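Local coordinates for protein phosphoserine aminotransferase SerC (PDB 3FFR) that probably catalyses the pyridoxal-phosphate-dependent transfer of an amino group from glutamate to 3-phosphohydroxypyruvate, giving phosphoserine in serine biosynthesis, at residues E108-E113 against P128-I133; S86-N91 against R97-A102; F120-I125 against I152-D157; E75-N80 against G200-N205. All blocks are in the same frame, centred on the assembly; numbering follows the deposited sequence. Where two conformers were deposited one is given.

Interaction 1. Residues E108-E113 against P128-I133; sequences EAYKEE and PADAEI
Tyr110 and three residues of the loop 128-133 make up this contact, and one aromatic ring serves both its apolar and its polar side. The apolar part is a CH-pi contact: Pro128 CG sits over the centre of the Tyr110 ring, 3.5 Å from the centroid and only 7° off the ring normal. Pro128 CB leans over the phenol end of the same face, 3.6 Å from Tyr110 CZ. Ala131 CB adds a looser touch, 4.1 Å from Tyr110 CD2.

The polar part lies at the far end of the ring. Tyr110 OH donates to Asp130 OD1 at 2.6 Å, meeting the syn lone pair of the carboxylate, whose plane is turned 39° from that of the ring. Asp130 reaches the phenol because its CG stands between the backbone N and the carbonyl carbon (chi1 65°), which brings the carboxylate up to the hydroxyl, although the side chain sets off to one side. Lys85 is a second partner to both groups: its NZ pairs with Asp130 OD2 and hydrogen-bonds Tyr110 OH, so its charge would probably stabilise the carboxylate as an anion. A leucine in place of Tyr110 would probably leave Asp130 without its phenol donor and Pro128 without an aromatic face to lie on.

Pro128 and Asp130 are both part of a type I beta turn from Pro128 to Ala131, closed by Ala131 N to Pro128 O at 3.1 Å. The arrangement pins the connection leading into strand 133-137 against 108-113, the outermost strand on this side of the seven-stranded mixed sheet typical of the large domain of fold-type I aminotransferases.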
# COMPACT_ATOMS: atom_id res chain seq x y z
N GLU A 108 -18.55 -14.28 -13.61
CA GLU A 108 -19.60 -15.13 -13.04
C GLU A 108 -18.96 -16.10 -12.06
O GLU A 108 -18.10 -16.90 -12.41
CB GLU A 108 -20.31 -15.92 -14.12
CG GLU A 108 -21.05 -15.08 -15.12
CD GLU A 108 -21.72 -15.91 -16.22
OE1 GLU A 108 -21.90 -17.13 -16.04
OE2 GLU A 108 -22.05 -15.33 -17.27
N ALA A 109 -19.42 -16.06 -10.82
CA ALA A 109 -18.85 -16.91 -9.78
C ALA A 109 -19.81 -17.96 -9.23
O ALA A 109 -20.97 -17.67 -8.92
CB ALA A 109 -18.36 -16.02 -8.60
N TYR A 110 -19.32 -19.19 -9.14
CA TYR A 110 -20.02 -20.25 -8.43
C TYR A 110 -19.74 -20.07 -6.96
O TYR A 110 -18.64 -19.69 -6.56
CB TYR A 110 -19.52 -21.63 -8.84
CG TYR A 110 -19.75 -22.01 -10.30
CD1 TYR A 110 -21.02 -22.34 -10.75
CD2 TYR A 110 -18.69 -22.12 -11.19
CE1 TYR A 110 -21.25 -22.71 -12.06
CE2 TYR A 110 -18.91 -22.49 -12.50
CZ TYR A 110 -20.18 -22.80 -12.93
OH TYR A 110 -20.39 -23.18 -14.24
N LYS A 111 -20.74 -20.39 -6.15
CA LYS A 111 -20.62 -20.31 -4.72
C LYS A 111 -21.05 -21.59 -4.03
O LYS A 111 -22.17 -22.08 -4.27
CB LYS A 111 -21.48 -19.14 -4.19
CG LYS A 111 -21.48 -19.04 -2.71
CD LYS A 111 -22.11 -17.76 -2.18
CE LYS A 111 -23.52 -17.53 -2.72
NZ LYS A 111 -24.25 -16.55 -1.85
N GLU A 112 -20.13 -22.15 -3.26
CA GLU A 112 -20.40 -23.27 -2.36
C GLU A 112 -20.48 -22.62 -0.99
O GLU A 112 -19.48 -22.11 -0.46
CB GLU A 112 -19.28 -24.31 -2.40
CG GLU A 112 -19.55 -25.52 -1.54
CD GLU A 112 -20.61 -26.44 -2.10
OE1 GLU A 112 -20.84 -26.43 -3.33
OE2 GLU A 112 -21.18 -27.21 -1.31
N GLU A 113 -21.67 -22.65 -0.39
CA GLU A 113 -21.86 -21.89 0.88
C GLU A 113 -22.15 -22.71 2.10
O GLU A 113 -22.82 -23.74 2.02
CB GLU A 113 -23.00 -20.86 0.68
CG GLU A 113 -23.13 -19.86 1.82
CD GLU A 113 -23.94 -18.61 1.46
OE1 GLU A 113 -24.51 -18.54 0.36
OE2 GLU A 113 -23.99 -17.69 2.29
N PRO A 128 -17.67 -27.27 -10.73
CA PRO A 128 -17.93 -27.34 -12.16
C PRO A 128 -16.65 -27.29 -12.97
O PRO A 128 -15.69 -26.58 -12.63
CB PRO A 128 -18.79 -26.11 -12.44
CG PRO A 128 -19.46 -25.83 -11.12
CD PRO A 128 -18.48 -26.23 -10.05
N ALA A 129 -16.68 -28.02 -14.07
CA ALA A 129 -15.52 -28.11 -14.94
C ALA A 129 -15.09 -26.78 -15.52
O ALA A 129 -13.90 -26.56 -15.77
CB ALA A 129 -15.79 -29.15 -16.08
N ASP A 130 -16.05 -25.90 -15.74
CA ASP A 130 -15.76 -24.59 -16.38
C ASP A 130 -15.31 -23.51 -15.38
O ASP A 130 -15.07 -22.38 -15.76
CB ASP A 130 -16.89 -24.09 -17.28
CG ASP A 130 -18.16 -23.79 -16.53
OD1 ASP A 130 -18.22 -24.06 -15.31
OD2 ASP A 130 -19.12 -23.31 -17.20
N ALA A 131 -15.21 -23.89 -14.11
CA ALA A 131 -14.62 -22.97 -13.10
C ALA A 131 -13.11 -22.91 -13.40
O ALA A 131 -12.44 -23.94 -13.49
CB ALA A 131 -14.84 -23.49 -11.67
N GLU A 132 -12.59 -21.70 -13.53
CA GLU A 132 -11.17 -21.49 -13.89
C GLU A 132 -10.27 -21.46 -12.68
O GLU A 132 -9.08 -21.75 -12.77
CB GLU A 132 -11.00 -20.18 -14.68
CG GLU A 132 -11.77 -20.18 -15.96
CD GLU A 132 -11.83 -18.80 -16.61
OE1 GLU A 132 -10.74 -18.20 -16.75
OE2 GLU A 132 -12.95 -18.37 -17.02
N ILE A 133 -10.86 -21.02 -11.58
CA ILE A 133 -10.13 -20.93 -10.30
C ILE A 133 -11.05 -21.39 -9.18
O ILE A 133 -12.28 -21.36 -9.32
CB ILE A 133 -9.56 -19.51 -10.03
CG1 ILE A 133 -10.67 -18.55 -9.59
CG2 ILE A 133 -8.78 -18.95 -11.28
CD1 ILE A 133 -10.13 -17.17 -9.02

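Interaction 2. Residues S86-N91 against R97-A102; sequences SFHCVN and RFYEFA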
# COMPACT_ATOMS: atom_id res chain seq x y z
N SER A 86 -15.27 -18.14 -11.84
CA SER A 86 -14.55 -18.61 -10.68
C SER A 86 -15.48 -19.43 -9.79
O SER A 86 -16.69 -19.46 -9.97
CB SER A 86 -14.01 -17.43 -9.89
OG SER A 86 -15.08 -16.60 -9.46
N PHE A 87 -14.87 -20.09 -8.81
CA PHE A 87 -15.61 -20.91 -7.81
C PHE A 87 -15.09 -20.51 -6.45
O PHE A 87 -13.87 -20.45 -6.24
CB PHE A 87 -15.37 -22.40 -8.09
CG PHE A 87 -15.93 -23.33 -7.04
CD1 PHE A 87 -15.21 -23.62 -5.89
CD2 PHE A 87 -17.14 -23.93 -7.22
CE1 PHE A 87 -15.72 -24.45 -4.94
CE2 PHE A 87 -17.66 -24.80 -6.26
CZ PHE A 87 -16.96 -25.05 -5.13
N HIS A 88 -16.02 -20.25 -5.52
CA HIS A 88 -15.66 -19.82 -4.17
C HIS A 88 -16.38 -20.60 -3.08
O HIS A 88 -17.56 -20.79 -3.16
CB HIS A 88 -16.06 -18.33 -3.97
CG HIS A 88 -15.42 -17.38 -4.95
ND1 HIS A 88 -14.47 -16.46 -4.57
CD2 HIS A 88 -15.61 -17.22 -6.28
CE1 HIS A 88 -14.08 -15.79 -5.65
NE2 HIS A 88 -14.76 -16.23 -6.69
N CYS A 89 -15.62 -21.00 -2.07
CA CYS A 89 -16.21 -21.51 -0.81
C CYS A 89 -16.46 -20.31 0.08
O CYS A 89 -15.53 -19.59 0.45
CB CYS A 89 -15.27 -22.50 -0.10
SG CYS A 89 -15.30 -24.15 -0.86
N VAL A 90 -17.73 -20.10 0.42
CA VAL A 90 -18.15 -18.93 1.21
C VAL A 90 -18.81 -19.33 2.52
O VAL A 90 -19.80 -20.08 2.50
CB VAL A 90 -19.13 -18.05 0.38
CG1 VAL A 90 -19.73 -16.90 1.23
CG2 VAL A 90 -18.42 -17.51 -0.89
N ASN A 91 -18.24 -18.86 3.62
CA ASN A 91 -18.79 -19.19 4.95
C ASN A 91 -18.69 -18.07 5.95
O ASN A 91 -18.87 -18.25 7.16
CB ASN A 91 -18.18 -20.48 5.52
CG ASN A 91 -16.71 -20.34 5.84
OD1 ASN A 91 -16.05 -19.41 5.37
ND2 ASN A 91 -16.20 -21.25 6.66
N ARG A 97 -16.89 -11.53 0.63
CA ARG A 97 -16.45 -10.29 -0.05
C ARG A 97 -15.62 -10.65 -1.29
O ARG A 97 -15.82 -10.05 -2.37
CB ARG A 97 -15.68 -9.34 0.88
CG ARG A 97 -15.49 -7.93 0.26
CD ARG A 97 -16.76 -7.05 0.29
NE ARG A 97 -16.56 -5.85 -0.53
CZ ARG A 97 -17.05 -5.72 -1.77
NH1 ARG A 97 -17.87 -6.64 -2.24
NH2 ARG A 97 -16.79 -4.63 -2.49
N PHE A 98 -14.75 -11.65 -1.15
CA PHE A 98 -13.90 -12.13 -2.28
C PHE A 98 -14.80 -12.64 -3.39
O PHE A 98 -14.65 -12.30 -4.55
CB PHE A 98 -12.90 -13.17 -1.74
CG PHE A 98 -11.89 -13.66 -2.72
CD1 PHE A 98 -11.63 -13.00 -3.91
CD2 PHE A 98 -11.07 -14.72 -2.34
CE1 PHE A 98 -10.65 -13.47 -4.77
CE2 PHE A 98 -10.07 -15.18 -3.21
CZ PHE A 98 -9.87 -14.55 -4.39
N TYR A 99 -15.79 -13.43 -3.01
CA TYR A 99 -16.76 -13.93 -3.98
C TYR A 99 -17.44 -12.77 -4.70
O TYR A 99 -17.62 -12.80 -5.92
CB TYR A 99 -17.80 -14.82 -3.24
CG TYR A 99 -19.14 -14.98 -3.93
CD1 TYR A 99 -19.27 -15.82 -5.02
CD2 TYR A 99 -20.25 -14.32 -3.47
CE1 TYR A 99 -20.48 -15.97 -5.64
CE2 TYR A 99 -21.46 -14.45 -4.09
CZ TYR A 99 -21.58 -15.29 -5.17
OH TYR A 99 -22.82 -15.43 -5.78
N GLU A 100 -17.82 -11.75 -3.93
CA GLU A 100 -18.50 -10.57 -4.51
C GLU A 100 -17.65 -9.79 -5.50
O GLU A 100 -18.14 -9.23 -6.49
CB GLU A 100 -18.99 -9.63 -3.39
CG GLU A 100 -20.16 -10.21 -2.63
CD GLU A 100 -20.52 -9.43 -1.38
OE1 GLU A 100 -19.73 -8.56 -0.96
OE2 GLU A 100 -21.58 -9.74 -0.78
N PHE A 101 -16.35 -9.77 -5.25
CA PHE A 101 -15.42 -9.08 -6.18
C PHE A 101 -15.53 -9.66 -7.58
O PHE A 101 -15.39 -8.95 -8.58
CB PHE A 101 -13.95 -9.23 -5.72
CG PHE A 101 -13.51 -8.24 -4.70
CD1 PHE A 101 -14.40 -7.64 -3.81
CD2 PHE A 101 -12.15 -7.92 -4.61
CE1 PHE A 101 -13.97 -6.72 -2.86
CE2 PHE A 101 -11.71 -7.03 -3.65
CZ PHE A 101 -12.61 -6.44 -2.77
N ALA A 102 -15.73 -10.97 -7.68
CA ALA A 102 -15.78 -11.59 -9.01
C ALA A 102 -16.90 -10.93 -9.85
O ALA A 102 -16.69 -10.51 -10.98
CB ALA A 102 -15.97 -13.14 -8.92
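His88 lays one face of its imidazole against the backbone of Tyr99, with Tyr99 CA 3.7 Å from the ring centroid in a CH-pi contact. The pair belongs to a beta-alpha-beta unit, strand 85-90, helix 93-104 and strand 108-113, in which the helix runs back over the sheet, nearly antiparallel to the strand; the short strand and helix axes lie at 156° and approach to 8.7 Å.

Around the imidazole an aromatic cluster forms with two edge-to-face pairs. His88 turns an edge to the face of Phe98, the planes at 88°, and CE1 is the atom that comes closest to that ring. Tyr99 in turn directs its own edge at the face of His88, with CD1 4.1 Å from His88 CD2. The imidazole is placed there by its first torsion, CG lying opposite the carbonyl carbon (chi1 -58°). Its rotation is further fixed by Ser86 OG, which lies in the ring plane and shares a 2.8 Å hydrogen bond with His88 NE2. A leucine here, with no ring and no nitrogen, would probably leave Phe98 and Tyr99 without their edge-to-face partner and the buried Ser86 hydroxyl without this bond.

Trp74 of helix 70-81 stacks on Phe98, carrying the aromatic packing on to that neighbouring helix. At the two ends of the contact the packing is simpler: Val90 CG2 meets Tyr99 CB at 3.6 Å, and Ala102 CB rests 3.6 Å from Ser86 OG.

Interaction 3. Residues F120-I125 against I152-D157; sequences FYPADI and INTFRD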
# COMPACT_ATOMS: atom_id res chain seq x y z
N PHE A 120 -16.84 -26.65 5.91
CA PHE A 120 -17.08 -27.51 4.75
C PHE A 120 -16.65 -28.96 4.92
O PHE A 120 -15.68 -29.27 5.63
CB PHE A 120 -16.34 -26.92 3.53
CG PHE A 120 -16.86 -25.57 3.14
CD1 PHE A 120 -18.01 -25.45 2.38
CD2 PHE A 120 -16.24 -24.41 3.60
CE1 PHE A 120 -18.50 -24.18 2.05
CE2 PHE A 120 -16.74 -23.17 3.28
CZ PHE A 120 -17.86 -23.06 2.51
N TYR A 121 -17.38 -29.81 4.21
CA TYR A 121 -17.16 -31.28 4.22
C TYR A 121 -16.96 -31.68 2.75
O TYR A 121 -17.92 -31.83 2.00
CB TYR A 121 -18.33 -32.03 4.91
CG TYR A 121 -18.44 -31.50 6.31
CD1 TYR A 121 -17.65 -31.98 7.34
CD2 TYR A 121 -19.25 -30.41 6.58
CE1 TYR A 121 -17.71 -31.43 8.61
CE2 TYR A 121 -19.30 -29.84 7.88
CZ TYR A 121 -18.53 -30.36 8.87
OH TYR A 121 -18.56 -29.81 10.15
N PRO A 122 -15.69 -31.78 2.35
CA PRO A 122 -15.37 -31.92 0.94
C PRO A 122 -15.97 -33.09 0.22
O PRO A 122 -16.15 -33.03 -0.98
CB PRO A 122 -13.84 -32.08 0.95
CG PRO A 122 -13.39 -31.38 2.15
CD PRO A 122 -14.48 -31.56 3.16
N ALA A 123 -16.27 -34.14 0.95
CA ALA A 123 -16.82 -35.34 0.31
C ALA A 123 -18.11 -34.98 -0.43
O ALA A 123 -18.46 -35.60 -1.43
CB ALA A 123 -17.09 -36.41 1.36
N ASP A 124 -18.78 -33.94 0.07
CA ASP A 124 -20.08 -33.47 -0.44
C ASP A 124 -19.99 -32.35 -1.47
O ASP A 124 -21.02 -31.80 -1.91
CB ASP A 124 -20.91 -32.90 0.71
CG ASP A 124 -21.29 -33.95 1.74
OD1 ASP A 124 -21.35 -35.15 1.40
OD2 ASP A 124 -21.54 -33.54 2.89
N ILE A 125 -18.77 -32.01 -1.86
CA ILE A 125 -18.58 -30.87 -2.76
C ILE A 125 -18.04 -31.25 -4.13
O ILE A 125 -17.13 -32.07 -4.24
CB ILE A 125 -17.59 -29.86 -2.11
CG1 ILE A 125 -18.15 -29.40 -0.75
CG2 ILE A 125 -17.29 -28.65 -3.02
CD1 ILE A 125 -17.22 -28.43 0.01
N ILE A 152 -8.30 -28.95 2.30
CA ILE A 152 -7.85 -28.14 1.15
C ILE A 152 -7.34 -29.06 0.03
O ILE A 152 -7.59 -28.86 -1.17
CB ILE A 152 -6.74 -27.14 1.56
CG1 ILE A 152 -7.41 -26.05 2.42
CG2 ILE A 152 -5.99 -26.53 0.32
CD1 ILE A 152 -6.61 -24.93 2.89
N ASN A 153 -6.63 -30.09 0.46
CA ASN A 153 -5.96 -31.01 -0.45
C ASN A 153 -6.91 -31.84 -1.30
O ASN A 153 -6.48 -32.48 -2.26
CB ASN A 153 -5.01 -31.96 0.30
CG ASN A 153 -3.74 -31.28 0.75
OD1 ASN A 153 -3.43 -30.16 0.33
ND2 ASN A 153 -2.97 -31.96 1.61
N THR A 154 -8.18 -31.83 -0.94
CA THR A 154 -9.17 -32.63 -1.66
C THR A 154 -9.66 -31.95 -2.91
O THR A 154 -10.30 -32.58 -3.76
CB THR A 154 -10.43 -32.95 -0.82
OG1 THR A 154 -11.15 -31.75 -0.53
CG2 THR A 154 -10.06 -33.71 0.45
N PHE A 155 -9.34 -30.69 -3.06
CA PHE A 155 -9.86 -29.91 -4.23
C PHE A 155 -9.16 -30.13 -5.55
O PHE A 155 -9.78 -30.05 -6.61
CB PHE A 155 -9.96 -28.42 -3.90
CG PHE A 155 -11.17 -28.09 -3.04
CD1 PHE A 155 -11.12 -28.24 -1.67
CD2 PHE A 155 -12.36 -27.70 -3.63
CE1 PHE A 155 -12.23 -27.97 -0.89
CE2 PHE A 155 -13.47 -27.44 -2.84
CZ PHE A 155 -13.41 -27.58 -1.48
N ARG A 156 -7.88 -30.48 -5.49
CA ARG A 156 -7.11 -30.63 -6.72
C ARG A 156 -7.73 -31.58 -7.70
O ARG A 156 -7.79 -31.31 -8.89
CB ARG A 156 -5.67 -31.09 -6.50
CG ARG A 156 -5.13 -31.55 -7.86
CD ARG A 156 -5.67 -30.56 -8.91
NE ARG A 156 -5.00 -29.30 -8.69
CZ ARG A 156 -5.44 -28.07 -8.98
NH1 ARG A 156 -6.63 -27.82 -9.49
NH2 ARG A 156 -4.64 -27.08 -8.68
N ASP A 157 -8.22 -32.70 -7.20
CA ASP A 157 -8.78 -33.71 -8.11
C ASP A 157 -10.19 -33.43 -8.57
O ASP A 157 -10.67 -34.06 -9.51
CB ASP A 157 -8.67 -35.10 -7.50
CG ASP A 157 -7.27 -35.66 -7.58
OD1 ASP A 157 -6.37 -35.05 -8.24
OD2 ASP A 157 -7.06 -36.75 -7.00
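Phe155 reaches from the loop 152-157 to Ile125, in a contact between two connections of the large aminotransferase domain, one leading into strand 133-137 and the other into strand 163-167. From CB the side chain leaves with CG opposite the carbonyl carbon (chi1 -77°), which lets the ring extend to Ile125. On the CD1 side, Ile152 O lies in the ring plane at the edge. At the far end CE2 comes to 4.0 Å from Ile125 CG2, while the tip atom CZ lies 4.2 Å from Ile125 CD1. Both branches of the isoleucine thus meet the end of the ring, and the two side chains cross at a slant. Ile134 and Leu136 of strand 133-137 and Ile164 of strand 163-167 also touch Phe155, placing it over the sheet.

Nearer the surface, a second pair is made by Thr154 and Pro122. The type I turn from Ile152 to Phe155 presents the threonine, while Pro122 opens the short 3-10 segment 122-124. The threonine hydroxyl is hydrogen-bonded to Asp151 O; against the proline it makes a close contact with no hydrogen bond. The two side chains cross at about a right angle, with Thr154 OG1 3.1 Å from Pro122 CB and 3.5 Å from Pro122 CG.

Interaction 4. Residues E75-N80 against G200-N205; sequences ERIIQN and GVWILN
Trp202, on strand 200-205, carries the whole of this contact from the strand's side, pressing the six-membered part of its indole against helix 70-81. Strand and helix belong to the large domain of the aminotransferase fold, where helices pack over a mixed seven-stranded sheet; the short segment axes are 11.5 Å apart, a gap that the indole bridges.

Along the strand from Gly200, Trp202 is the one residue that meets the helix segment. Its CG is anti to the backbone N (chi1 -171°), which sends the ring out to the helix. There CZ2 lies 3.5 Å from Ile77 CG1, and on the other flank CZ3 packs 3.7 Å from Arg76 CB. Between them CH2 nears the helix backbone, 3.8 Å from Arg76 O. Asn80 ND2 stands at the ring edge near its plane. The indole NE1 is turned away to Ser184 OG on the adjoining strand 184-188, so the polar end of this buried ring is satisfied within the sheet.

Two residues on, Leu204 sends CD1 over one face of the indole, and Asn205 ends the strand as the N-cap of helix 206-217, where its OD1 accepts from Val208 N.

Polar groups of the helix beside the ring have partners of their own. Arg76 bends away at chi2, and its guanidinium pairs across the dimer with Glu75 of the second subunit. Asn80 OD1 accepts from Ile228 N. Arg76 O is gripped twice, from opposite faces of its plane: by Asn80 N at 2.9 Å and by Asn80 ND2, also at 2.9 Å.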
# COMPACT_ATOMS: atom_id res chain seq x y z
N GLU A 75 -8.54 -8.74 -5.74
CA GLU A 75 -8.82 -8.08 -7.03
C GLU A 75 -7.88 -8.56 -8.14
O GLU A 75 -8.32 -8.88 -9.26
CB GLU A 75 -8.77 -6.56 -6.89
CG GLU A 75 -9.17 -5.83 -8.17
CD GLU A 75 -9.05 -4.33 -8.04
OE1 GLU A 75 -7.93 -3.83 -8.18
OE2 GLU A 75 -10.09 -3.68 -7.92
N ARG A 76 -6.59 -8.60 -7.82
CA ARG A 76 -5.56 -8.98 -8.80
C ARG A 76 -5.69 -10.43 -9.23
O ARG A 76 -5.37 -10.79 -10.38
CB ARG A 76 -4.13 -8.70 -8.31
CG ARG A 76 -3.85 -7.27 -7.88
CD ARG A 76 -4.39 -6.24 -8.84
NE ARG A 76 -4.03 -4.87 -8.40
CZ ARG A 76 -4.43 -3.77 -9.02
NH1 ARG A 76 -5.25 -3.88 -10.07
NH2 ARG A 76 -4.00 -2.58 -8.60
N ILE A 77 -6.12 -11.30 -8.32
CA ILE A 77 -6.36 -12.71 -8.67
C ILE A 77 -7.38 -12.81 -9.79
O ILE A 77 -7.18 -13.49 -10.81
CB ILE A 77 -6.82 -13.58 -7.46
CG1 ILE A 77 -5.60 -13.83 -6.55
CG2 ILE A 77 -7.48 -14.91 -7.92
CD1 ILE A 77 -5.96 -14.36 -5.13
N ILE A 78 -8.49 -12.10 -9.63
CA ILE A 78 -9.58 -12.18 -10.62
C ILE A 78 -9.16 -11.51 -11.93
O ILE A 78 -9.38 -12.05 -13.03
CB ILE A 78 -10.90 -11.63 -10.04
CG1 ILE A 78 -11.31 -12.43 -8.80
CG2 ILE A 78 -12.02 -11.72 -11.09
CD1 ILE A 78 -12.36 -11.71 -7.93
N GLN A 79 -8.52 -10.36 -11.82
CA GLN A 79 -8.07 -9.67 -13.05
C GLN A 79 -7.06 -10.41 -13.87
O GLN A 79 -7.10 -10.38 -15.12
CB GLN A 79 -7.49 -8.28 -12.72
CG GLN A 79 -8.54 -7.31 -12.16
CD GLN A 79 -7.92 -6.03 -11.59
OE1 GLN A 79 -6.75 -6.01 -11.20
NE2 GLN A 79 -8.70 -4.95 -11.54
N ASN A 80 -6.13 -11.05 -13.19
CA ASN A 80 -5.05 -11.78 -13.86
C ASN A 80 -5.34 -13.20 -14.26
O ASN A 80 -4.72 -13.72 -15.18
CB ASN A 80 -3.82 -11.82 -12.96
CG ASN A 80 -3.02 -10.51 -12.98
OD1 ASN A 80 -2.14 -10.30 -13.85
ND2 ASN A 80 -3.28 -9.65 -11.96
N GLY A 200 0.81 -6.62 1.47
CA GLY A 200 0.25 -7.89 1.06
C GLY A 200 1.31 -8.74 0.39
O GLY A 200 2.24 -8.21 -0.24
N VAL A 201 1.18 -10.05 0.57
CA VAL A 201 2.08 -11.02 -0.02
C VAL A 201 1.32 -12.10 -0.78
O VAL A 201 0.44 -12.78 -0.23
CB VAL A 201 3.00 -11.68 1.06
CG1 VAL A 201 4.02 -12.58 0.41
CG2 VAL A 201 3.75 -10.59 1.93
N TRP A 202 1.67 -12.22 -2.05
CA TRP A 202 1.05 -13.17 -2.98
C TRP A 202 2.09 -14.20 -3.40
O TRP A 202 3.05 -13.90 -4.07
CB TRP A 202 0.46 -12.42 -4.18
CG TRP A 202 -0.38 -13.22 -5.12
CD1 TRP A 202 -0.85 -14.49 -4.94
CD2 TRP A 202 -0.99 -12.74 -6.34
NE1 TRP A 202 -1.61 -14.86 -6.01
CE2 TRP A 202 -1.73 -13.81 -6.88
CE3 TRP A 202 -0.92 -11.54 -7.04
CZ2 TRP A 202 -2.43 -13.71 -8.09
CZ3 TRP A 202 -1.62 -11.44 -8.26
CH2 TRP A 202 -2.35 -12.52 -8.77
N ILE A 203 1.87 -15.42 -2.94
CA ILE A 203 2.72 -16.56 -3.27
C ILE A 203 1.99 -17.32 -4.37
O ILE A 203 0.81 -17.68 -4.23
CB ILE A 203 2.93 -17.43 -2.01
CG1 ILE A 203 3.81 -16.65 -0.99
CG2 ILE A 203 3.52 -18.79 -2.38
CD1 ILE A 203 3.91 -17.33 0.34
N LEU A 204 2.67 -17.52 -5.49
CA LEU A 204 2.00 -18.13 -6.65
C LEU A 204 2.95 -18.94 -7.48
O LEU A 204 4.13 -18.68 -7.53
CB LEU A 204 1.36 -17.04 -7.52
CG LEU A 204 2.25 -16.12 -8.42
CD1 LEU A 204 1.36 -15.20 -9.26
CD2 LEU A 204 3.31 -15.28 -7.62
N ASN A 205 2.38 -19.93 -8.15
CA ASN A 205 3.17 -20.82 -8.99
C ASN A 205 3.13 -20.55 -10.49
O ASN A 205 2.49 -19.61 -11.02
CB ASN A 205 2.87 -22.31 -8.68
CG ASN A 205 1.53 -22.78 -9.27
OD1 ASN A 205 0.85 -22.04 -9.96
ND2 ASN A 205 1.15 -24.03 -8.98

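Interactions 2 and 4 are buried, whereas interactions 1 and 3 are only partly so and fasten loops near the domain's periphery. Interactions 1, 2 and 4 reach the same seven-stranded sheet. The first two rest on neighbouring strands, 108-113 and 85-90, linked by a probable hydrogen bond from Tyr110 N to Ser86 O at 2.8 Å; interaction 4 lies farther across the sheet but meets interaction 2 through Ile78 against Phe101 and Ala102. Phe120 and Phe155 bring interaction 3 against Cys89. The set illustrates how chemistry follows place: helix-strand packing is mainly aromatic and aliphatic, the outer strand adds a phenol-carboxylate bond, and the loop pair joins an apolar contact to a hydroxyl against a proline.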